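PDB 5JGF: vacuolar aminopeptidase 1, which removes single amino acids, preferably neutral or hydrophobic ones, from the N-termini of peptides in the yeast vacuole as a zinc-dependent dodecameric enzyme. Local coordinates for residues D[335-349]-D[423-437]. Sequence-based numbering, arbitrary orientation.
Sequences WANSIILSADVNHLY and TGARTIDLGIAQLSM. With ZN (zinc ion), chain K.
Thr423 sets its methyl squarely over the six-membered ring of Trp335: CG2 stands 3.8 Å from the ring centroid and 3° off the normal, a CH-pi contact. OG1, turned between the backbone N and the carbonyl carbon (chi1 63°), accepts from Ala425 N in an ST turn and also hydrogen-bonds the Leu419 carbonyl; this setting puts CG2 beside the backbone N, over the indole. The Ala425 methyl fills the hollow beside the indole, Ala425 CB lying 3.8 Å from Trp335 CE3, and also meets Ile340 CD1. Replacing Trp335 by an alanine would remove the indole and would probably leave a gap beside Thr423 CG2 and Ala425 CB.

From there strands 339-343 and 426-431 run parallel at 26°, neighbours in the central mixed sheet. Their ladder includes the nearly straight bond from Ile428 N to Ile340 O. On one face Leu341 CD2 rests against Ile428 CD1 at 3.9 Å, beneath helices 383-396 and 448-468. On the other, Ser342 OG donates to Asp429 OD1 (2.7 Å) from above the carboxylate plane; Thr414 and water 2 also bind that oxygen. Gly431 fits because a CB there would clash with Asp344 O.

Past the break in the ladder, which resumes with Gln434 N to Asn346 O, Met437 CE lies over the His347 ring, 3.7 Å from its centroid, while also touching Val345 CG2; His169 of a neighbouring subunit meets the same ring edge-to-face. Asp344 OD1 binds zinc at 2.1 Å with His91 and Asp262. The chemistry thus passes from apolar packing to metal binding at the C-terminal ends of parallel strands, where the ladder bond from Asp344 N to Leu430 O anchors the ligand's backbone and His347 probably contacts substrate, as inferred from relatives.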
loop_
_atom_site.group_PDB
_atom_site.type_symbol
_atom_site.label_atom_id
_atom_site.label_comp_id
_atom_site.label_asym_id
_atom_site.label_seq_id
_atom_site.Cartn_x
_atom_site.Cartn_y
_atom_site.Cartn_z
ATOM N N TRP D 335 -17.496 1.222 -56.991
ATOM C CA TRP D 335 -16.663 0.961 -55.826
ATOM C C TRP D 335 -16.088 -0.448 -55.786
ATOM O O TRP D 335 -14.966 -0.647 -55.319
ATOM C CB TRP D 335 -17.449 1.277 -54.550
ATOM C CG TRP D 335 -17.680 2.756 -54.401
ATOM C CD1 TRP D 335 -18.883 3.402 -54.354
ATOM C CD2 TRP D 335 -16.673 3.773 -54.324
ATOM N NE1 TRP D 335 -18.686 4.760 -54.258
ATOM C CE2 TRP D 335 -17.339 5.016 -54.240
ATOM C CE3 TRP D 335 -15.271 3.756 -54.323
ATOM C CZ2 TRP D 335 -16.651 6.232 -54.154
ATOM C CZ3 TRP D 335 -14.585 4.965 -54.236
ATOM C CH2 TRP D 335 -15.279 6.186 -54.154
ATOM N N ALA D 336 -16.836 -1.426 -56.290
ATOM C CA ALA D 336 -16.343 -2.797 -56.298
ATOM C C ALA D 336 -15.076 -2.878 -57.147
ATOM O O ALA D 336 -14.221 -3.735 -56.921
ATOM C CB ALA D 336 -17.409 -3.743 -56.843
ATOM N N ASN D 337 -14.952 -1.972 -58.112
ATOM C CA ASN D 337 -13.792 -1.948 -59.000
ATOM C C ASN D 337 -12.776 -0.863 -58.654
ATOM O O ASN D 337 -11.871 -0.593 -59.439
ATOM C CB ASN D 337 -14.250 -1.746 -60.451
ATOM C CG ASN D 337 -14.889 -2.987 -61.039
ATOM O OD1 ASN D 337 -14.205 -3.969 -61.338
ATOM N ND2 ASN D 337 -16.208 -2.954 -61.203
ATOM N N SER D 338 -12.913 -0.257 -57.476
ATOM C CA SER D 338 -12.016 0.817 -57.061
ATOM C C SER D 338 -10.924 0.399 -56.079
ATOM O O SER D 338 -10.996 -0.658 -55.456
ATOM C CB SER D 338 -12.825 1.951 -56.419
ATOM O OG SER D 338 -13.839 2.438 -57.286
ATOM N N ILE D 339 -9.909 1.248 -55.957
ATOM C CA ILE D 339 -8.812 1.029 -55.021
ATOM C C ILE D 339 -8.596 2.341 -54.281
ATOM O O ILE D 339 -8.382 3.386 -54.898
ATOM C CB ILE D 339 -7.488 0.638 -55.730
ATOM C CG1 ILE D 339 -7.558 -0.808 -56.236
ATOM C CG2 ILE D 339 -6.312 0.795 -54.757
ATOM C CD1 ILE D 339 -7.712 -1.854 -55.137
ATOM N N ILE D 340 -8.675 2.291 -52.957
ATOM C CA ILE D 340 -8.469 3.484 -52.157
ATOM C C ILE D 340 -7.175 3.343 -51.371
ATOM O O ILE D 340 -6.963 2.340 -50.691
ATOM C CB ILE D 340 -9.612 3.703 -51.134
ATOM C CG1 ILE D 340 -10.951 3.881 -51.857
ATOM C CG2 ILE D 340 -9.311 4.932 -50.277
ATOM C CD1 ILE D 340 -12.144 4.047 -50.909
ATOM N N LEU D 341 -6.296 4.329 -51.493
ATOM C CA LEU D 341 -5.070 4.308 -50.717
ATOM C C LEU D 341 -5.331 5.285 -49.586
ATOM O O LEU D 341 -5.506 6.479 -49.821
ATOM C CB LEU D 341 -3.854 4.793 -51.523
ATOM C CG LEU D 341 -3.360 3.998 -52.736
ATOM C CD1 LEU D 341 -1.988 4.525 -53.153
ATOM C CD2 LEU D 341 -3.268 2.516 -52.397
ATOM N N SER D 342 -5.409 4.770 -48.365
ATOM C CA SER D 342 -5.603 5.619 -47.198
ATOM C C SER D 342 -4.175 5.978 -46.806
ATOM O O SER D 342 -3.475 5.171 -46.197
ATOM C CB SER D 342 -6.279 4.835 -46.072
ATOM O OG SER D 342 -6.318 5.604 -44.885
ATOM N N ALA D 343 -3.741 7.177 -47.181
ATOM C CA ALA D 343 -2.378 7.611 -46.914
ATOM C C ALA D 343 -2.244 8.443 -45.650
ATOM O O ALA D 343 -2.616 9.614 -45.622
ATOM C CB ALA D 343 -1.838 8.393 -48.115
ATOM N N ASP D 344 -1.712 7.818 -44.605
ATOM C CA ASP D 344 -1.501 8.489 -43.331
ATOM C C ASP D 344 -0.127 8.046 -42.842
ATOM O O ASP D 344 0.229 6.871 -42.935
ATOM C CB ASP D 344 -2.580 8.087 -42.320
ATOM C CG ASP D 344 -2.671 9.051 -41.148
ATOM O OD1 ASP D 344 -1.807 9.943 -41.048
ATOM O OD2 ASP D 344 -3.606 8.915 -40.328
ATOM N N VAL D 345 0.655 8.992 -42.342
ATOM C CA VAL D 345 1.991 8.684 -41.858
ATOM C C VAL D 345 1.980 7.567 -40.824
ATOM O O VAL D 345 1.037 7.439 -40.044
ATOM C CB VAL D 345 2.650 9.932 -41.230
ATOM C CG1 VAL D 345 2.892 10.986 -42.303
ATOM C CG2 VAL D 345 1.757 10.496 -40.124
ATOM N N ASN D 346 3.015 6.735 -40.849
ATOM C CA ASN D 346 3.139 5.671 -39.869
ATOM C C ASN D 346 4.465 5.876 -39.138
ATOM O O ASN D 346 5.129 6.899 -39.328
ATOM C CB ASN D 346 3.043 4.275 -40.505
ATOM C CG ASN D 346 3.607 4.224 -41.902
ATOM O OD1 ASN D 346 4.664 4.780 -42.175
ATOM N ND2 ASN D 346 2.906 3.531 -42.797
ATOM N N HIS D 347 4.866 4.911 -38.324
ATOM C CA HIS D 347 6.057 5.083 -37.502
ATOM C C HIS D 347 7.410 4.575 -37.961
ATOM O O HIS D 347 7.594 3.381 -38.186
ATOM C CB HIS D 347 5.784 4.493 -36.116
ATOM C CG HIS D 347 4.514 4.977 -35.492
ATOM N ND1 HIS D 347 4.384 6.237 -34.950
ATOM C CD2 HIS D 347 3.312 4.371 -35.332
ATOM C CE1 HIS D 347 3.157 6.388 -34.481
ATOM N NE2 HIS D 347 2.487 5.271 -34.702
ATOM N N LEU D 348 8.366 5.493 -38.072
ATOM C CA LEU D 348 9.728 5.120 -38.418
ATOM C C LEU D 348 10.309 4.456 -37.176
ATOM O O LEU D 348 9.957 4.812 -36.051
ATOM C CB LEU D 348 10.582 6.352 -38.723
ATOM C CG LEU D 348 10.646 6.902 -40.144
ATOM C CD1 LEU D 348 11.501 8.171 -40.149
ATOM C CD2 LEU D 348 11.244 5.851 -41.073
ATOM N N TYR D 349 11.197 3.493 -37.381
ATOM C CA TYR D 349 11.854 2.827 -36.271
ATOM C C TYR D 349 12.605 3.887 -35.465
ATOM O O TYR D 349 13.348 4.686 -36.035
ATOM C CB TYR D 349 12.861 1.812 -36.809
ATOM C CG TYR D 349 13.636 1.074 -35.741
ATOM C CD1 TYR D 349 13.039 0.060 -34.993
ATOM C CD2 TYR D 349 14.973 1.379 -35.488
ATOM C CE1 TYR D 349 13.761 -0.640 -34.019
ATOM C CE2 TYR D 349 15.702 0.688 -34.517
ATOM C CZ TYR D 349 15.088 -0.319 -33.790
ATOM O OH TYR D 349 15.802 -1.011 -32.838
ATOM N N THR D 423 -17.576 2.960 -48.599
ATOM C CA THR D 423 -17.630 2.740 -50.045
ATOM C C THR D 423 -17.789 1.278 -50.443
ATOM O O THR D 423 -18.440 0.965 -51.444
ATOM C CB THR D 423 -16.360 3.268 -50.737
ATOM O OG1 THR D 423 -15.223 2.538 -50.259
ATOM C CG2 THR D 423 -16.166 4.757 -50.457
ATOM N N GLY D 424 -17.190 0.385 -49.662
ATOM C CA GLY D 424 -17.242 -1.031 -49.977
ATOM C C GLY D 424 -16.060 -1.380 -50.870
ATOM O O GLY D 424 -15.931 -2.511 -51.338
ATOM N N ALA D 425 -15.191 -0.397 -51.097
ATOM C CA ALA D 425 -14.015 -0.574 -51.944
ATOM C C ALA D 425 -12.790 -1.051 -51.177
ATOM O O ALA D 425 -12.577 -0.667 -50.028
ATOM C CB ALA D 425 -13.684 0.737 -52.656
ATOM N N ARG D 426 -11.986 -1.890 -51.822
ATOM C CA ARG D 426 -10.762 -2.385 -51.209
ATOM C C ARG D 426 -9.910 -1.161 -50.886
ATOM O O ARG D 426 -9.644 -0.319 -51.750
ATOM C CB ARG D 426 -10.033 -3.324 -52.170
ATOM C CG ARG D 426 -8.669 -3.775 -51.686
ATOM C CD ARG D 426 -8.233 -5.048 -52.391
ATOM N NE ARG D 426 -8.838 -6.242 -51.802
ATOM C CZ ARG D 426 -9.548 -7.138 -52.480
ATOM N NH1 ARG D 426 -10.047 -8.196 -51.859
ATOM N NH2 ARG D 426 -9.773 -6.971 -53.780
ATOM N N THR D 427 -9.492 -1.065 -49.628
ATOM C CA THR D 427 -8.715 0.072 -49.159
ATOM C C THR D 427 -7.391 -0.388 -48.564
ATOM O O THR D 427 -7.338 -1.382 -47.840
ATOM C CB THR D 427 -9.524 0.844 -48.099
ATOM O OG1 THR D 427 -10.748 1.305 -48.690
ATOM C CG2 THR D 427 -8.733 2.027 -47.553
ATOM N N ILE D 428 -6.328 0.345 -48.876
ATOM C CA ILE D 428 -4.995 0.014 -48.398
ATOM C C ILE D 428 -4.422 1.147 -47.559
ATOM O O ILE D 428 -4.275 2.273 -48.040
ATOM C CB ILE D 428 -4.052 -0.248 -49.591
ATOM C CG1 ILE D 428 -4.682 -1.301 -50.507
ATOM C CG2 ILE D 428 -2.681 -0.710 -49.098
ATOM C CD1 ILE D 428 -4.272 -1.184 -51.953
ATOM N N ASP D 429 -4.113 0.854 -46.300
ATOM C CA ASP D 429 -3.531 1.858 -45.422
ATOM C C ASP D 429 -2.017 1.812 -45.563
ATOM O O ASP D 429 -1.399 0.759 -45.422
ATOM C CB ASP D 429 -3.934 1.600 -43.965
ATOM C CG ASP D 429 -5.255 2.259 -43.601
ATOM O OD1 ASP D 429 -5.285 3.501 -43.460
ATOM O OD2 ASP D 429 -6.260 1.536 -43.462
ATOM N N LEU D 430 -1.430 2.964 -45.866
ATOM C CA LEU D 430 0.012 3.079 -46.027
ATOM C C LEU D 430 0.373 4.542 -45.862
ATOM O O LEU D 430 -0.499 5.382 -45.656
ATOM C CB LEU D 430 0.437 2.582 -47.415
ATOM C CG LEU D 430 -0.344 3.073 -48.644
ATOM C CD1 LEU D 430 -0.164 4.568 -48.836
ATOM C CD2 LEU D 430 0.150 2.315 -49.883
ATOM N N GLY D 431 1.656 4.855 -45.951
ATOM C CA GLY D 431 2.048 6.239 -45.806
ATOM C C GLY D 431 3.540 6.400 -45.700
ATOM O O GLY D 431 4.287 5.425 -45.761
ATOM N N ILE D 432 3.971 7.646 -45.566
ATOM C CA ILE D 432 5.380 7.960 -45.424
ATOM C C ILE D 432 5.625 7.902 -43.922
ATOM O O ILE D 432 4.921 8.555 -43.152
ATOM C CB ILE D 432 5.680 9.378 -45.959
ATOM C CG1 ILE D 432 5.311 9.450 -47.447
ATOM C CG2 ILE D 432 7.152 9.720 -45.748
ATOM C CD1 ILE D 432 5.404 10.847 -48.052
ATOM N N ALA D 433 6.602 7.103 -43.508
ATOM C CA ALA D 433 6.909 6.951 -42.093
ATOM C C ALA D 433 7.653 8.152 -41.530
ATOM O O ALA D 433 8.412 8.815 -42.235
ATOM C CB ALA D 433 7.727 5.680 -41.871
ATOM N N GLN D 434 7.427 8.430 -40.252
ATOM C CA GLN D 434 8.090 9.542 -39.590
ATOM C C GLN D 434 8.406 9.197 -38.143
ATOM O O GLN D 434 7.845 8.261 -37.571
ATOM C CB GLN D 434 7.207 10.795 -39.605
ATOM C CG GLN D 434 5.888 10.626 -38.861
ATOM C CD GLN D 434 5.254 11.951 -38.495
ATOM O OE1 GLN D 434 5.673 12.615 -37.537
ATOM N NE2 GLN D 434 4.249 12.354 -39.257
ATOM N N LEU D 435 9.317 9.963 -37.561
ATOM C CA LEU D 435 9.690 9.791 -36.165
ATOM C C LEU D 435 8.872 10.804 -35.382
ATOM O O LEU D 435 8.400 11.792 -35.944
ATOM C CB LEU D 435 11.170 10.117 -35.954
ATOM C CG LEU D 435 12.234 9.100 -36.360
ATOM C CD1 LEU D 435 13.608 9.757 -36.290
ATOM C CD2 LEU D 435 12.163 7.893 -35.436
ATOM N N SER D 436 8.689 10.540 -34.094
ATOM C CA SER D 436 8.004 11.472 -33.209
ATOM C C SER D 436 6.634 11.961 -33.658
ATOM O O SER D 436 6.345 13.156 -33.576
ATOM C CB SER D 436 8.912 12.685 -32.978
ATOM O OG SER D 436 10.240 12.280 -32.673
ATOM N N MET D 437 5.786 11.053 -34.121
ATOM C CA MET D 437 4.454 11.449 -34.550
ATOM C C MET D 437 3.754 12.156 -33.382
ATOM O O MET D 437 3.897 11.754 -32.227
ATOM C CB MET D 437 3.654 10.218 -34.980
ATOM C CG MET D 437 2.448 10.540 -35.835
ATOM S SD MET D 437 1.554 9.061 -36.293
ATOM C CE MET D 437 2.756 8.240 -37.345
HETATM ZN ZN ZN K . -2.422 10.896 -39.232
HETATM O O HOH W 1 -12.467 -2.661 -54.700
HETATM O O HOH W 2 -3.114 4.991 -43.422
HETATM O O HOH W 3 -0.889 9.179 -38.493
HETATM O O HOH W 4 6.523 8.066 -34.952
HETATM O O HOH W 5 -3.361 10.800 -37.417
#